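PDB 2W1J: putative sortase from Streptococcus pneumoniae, which probably acts as a class C sortase, a transpeptidase that covalently joins pilin subunits during assembly of the pneumococcal pilus fibre. Local coordinates for residues Val69-Ile74 / Thr128-Gly133. Numbering follows the deposited sequence.
Sequences VEIPVI and TKLKVG
Leu130 reaches across to Ile71, Val73 and Ile74 and meets all three mainly through one methyl group, CD2. The contact is wholly apolar: no hydrogen bond joins the two segments. The tightest approach is to Val73, whose CG1 lies 3.5 Å from Leu130 CD2. With chi1 at 69°, this methyl sits between the backbone N and the carbonyl carbon of Val73, and from there it faces the leucine tip. Ile71 comes in with its CG2 branch, 3.8 Å from Leu130 CD2; Ile71 CG2 also lies 4.1 Å from Leu130 CD1, so it borders both prongs of the leucine fork. Ile74 lies across Leu130 at roughly a right angle, and its CG1, CG2 and CD1 all stay close to CD2 of Leu130; the CG2 and CD1 distances to Leu130 CD2 are both 4.0 Å. Leu130 CD2 is thus surrounded by Ile71, Val73 and Ile74; Leu130 and the two isoleucines are buried, whereas Val73 lies at the exposed margin.

Toward the surface, Ile74 CG2 also rests on the aliphatic root of Lys129, 4.0 Å from its CB, and the two side chains run past each other in opposite senses.

The curl that gathers Ile71, Val73 and Ile74 follows strand 65-71: Ile74 N donates to Ile71 O at 3.2 Å, closing a short 3-10 turn through Pro72 and Val73. The side chain of Ile71 also touches Val76, Phe136 and Leu174 of three strands, which connects the cluster to the barrel's hydrophobic packing. On the other segment, Lys131 N hydrogen-bonds to Asp134 OD2 just before strand 135-139.

The packing therefore ties the turn between strands 65-71 and 76-82 to the loop leading into strand 135-139, beside the seam where strands 65-71 and 135-139 pair and close the beta-barrel characteristic of sortases.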
loop_
_atom_site.group_PDB
_atom_site.type_symbol
_atom_site.label_atom_id
_atom_site.label_comp_id
_atom_site.label_asym_id
_atom_site.label_seq_id
_atom_site.Cartn_x
_atom_site.Cartn_y
_atom_site.Cartn_z
ATOM N N VAL A 69 -4.112 5.135 2.394
ATOM C CA VAL A 69 -3.985 4.282 3.563
ATOM C C VAL A 69 -4.141 5.134 4.811
ATOM O O VAL A 69 -3.405 6.112 5.017
ATOM C CB VAL A 69 -2.635 3.510 3.570
ATOM C CG1 VAL A 69 -1.436 4.447 3.475
ATOM C CG2 VAL A 69 -2.550 2.576 4.770
ATOM N N GLU A 70 -5.115 4.764 5.631
ATOM C CA GLU A 70 -5.506 5.528 6.807
ATOM C C GLU A 70 -5.179 4.706 8.053
ATOM O O GLU A 70 -5.628 3.557 8.181
ATOM C CB GLU A 70 -7.011 5.811 6.734
ATOM C CG GLU A 70 -7.526 6.662 7.885
ATOM C CD GLU A 70 -9.042 6.715 7.958
ATOM O OE1 GLU A 70 -9.721 6.020 7.170
ATOM O OE2 GLU A 70 -9.547 7.458 8.827
ATOM N N ILE A 71 -4.405 5.288 8.965
ATOM C CA ILE A 71 -4.030 4.582 10.183
ATOM C C ILE A 71 -4.365 5.512 11.349
ATOM O O ILE A 71 -3.531 6.301 11.807
ATOM C CB ILE A 71 -2.536 4.206 10.212
ATOM C CG1 ILE A 71 -2.047 3.704 8.844
ATOM C CG2 ILE A 71 -2.278 3.196 11.332
ATOM C CD1 ILE A 71 -0.540 3.514 8.764
ATOM N N PRO A 72 -5.623 5.472 11.800
ATOM C CA PRO A 72 -6.099 6.489 12.739
ATOM C C PRO A 72 -5.274 6.593 14.023
ATOM O O PRO A 72 -5.066 7.695 14.531
ATOM C CB PRO A 72 -7.532 6.031 13.033
ATOM C CG PRO A 72 -7.957 5.355 11.779
ATOM C CD PRO A 72 -6.726 4.635 11.297
ATOM N N VAL A 73 -4.782 5.481 14.548
ATOM C CA VAL A 73 -4.157 5.509 15.863
ATOM C C VAL A 73 -2.848 6.313 15.852
ATOM O O VAL A 73 -2.425 6.814 16.891
ATOM C CB VAL A 73 -3.982 4.074 16.425
ATOM C CG1 VAL A 73 -2.945 3.289 15.633
ATOM C CG2 VAL A 73 -3.665 4.092 17.907
ATOM N N ILE A 74 -2.208 6.447 14.688
ATOM C CA ILE A 74 -1.020 7.296 14.556
ATOM C C ILE A 74 -1.256 8.486 13.621
ATOM O O ILE A 74 -0.310 9.116 13.140
ATOM C CB ILE A 74 0.222 6.501 14.099
ATOM C CG1 ILE A 74 -0.063 5.709 12.819
ATOM C CG2 ILE A 74 0.698 5.580 15.224
ATOM C CD1 ILE A 74 1.192 5.096 12.200
ATOM N N THR A 128 6.480 2.317 13.902
ATOM C CA THR A 128 7.045 1.599 15.045
ATOM C C THR A 128 6.140 1.649 16.272
ATOM O O THR A 128 6.358 0.897 17.228
ATOM C CB THR A 128 8.422 2.159 15.459
ATOM O OG1 THR A 128 8.312 3.573 15.674
ATOM C CG2 THR A 128 9.459 1.874 14.373
ATOM N N LYS A 129 5.174 2.560 16.276
ATOM C CA LYS A 129 4.232 2.668 17.386
ATOM C C LYS A 129 3.084 1.670 17.278
ATOM O O LYS A 129 2.365 1.445 18.251
ATOM C CB LYS A 129 3.640 4.078 17.482
ATOM C CG LYS A 129 4.658 5.153 17.843
ATOM C CD LYS A 129 4.045 6.551 17.936
ATOM C CE LYS A 129 3.054 6.676 19.078
ATOM N NZ LYS A 129 2.530 8.073 19.171
ATOM N N LEU A 130 2.874 1.102 16.092
ATOM C CA LEU A 130 1.741 0.216 15.880
ATOM C C LEU A 130 1.905 -1.093 16.626
ATOM O O LEU A 130 3.000 -1.664 16.698
ATOM C CB LEU A 130 1.542 -0.056 14.391
ATOM C CG LEU A 130 1.139 1.167 13.582
ATOM C CD1 LEU A 130 0.966 0.758 12.127
ATOM C CD2 LEU A 130 -0.125 1.822 14.148
ATOM N N LYS A 131 0.784 -1.569 17.155
ATOM C CA LYS A 131 0.742 -2.796 17.941
ATOM C C LYS A 131 -0.168 -3.800 17.263
ATOM O O LYS A 131 -1.106 -3.421 16.556
ATOM C CB LYS A 131 0.190 -2.511 19.334
ATOM C CG LYS A 131 1.062 -1.564 20.144
ATOM C CD LYS A 131 0.541 -1.402 21.560
ATOM C CE LYS A 131 0.860 -2.632 22.404
ATOM N NZ LYS A 131 0.529 -2.448 23.857
ATOM N N VAL A 132 0.082 -5.083 17.491
ATOM C CA VAL A 132 -0.877 -6.085 17.063
ATOM C C VAL A 132 -2.261 -5.690 17.598
ATOM O O VAL A 132 -2.395 -5.174 18.714
ATOM C CB VAL A 132 -0.468 -7.499 17.519
ATOM C CG1 VAL A 132 0.797 -7.934 16.802
ATOM C CG2 VAL A 132 -0.307 -7.572 19.043
ATOM N N GLY A 133 -3.284 -5.913 16.782
ATOM C CA GLY A 133 -4.641 -5.507 17.137
ATOM C C GLY A 133 -5.034 -4.127 16.635
ATOM O O GLY A 133 -6.220 -3.824 16.510
#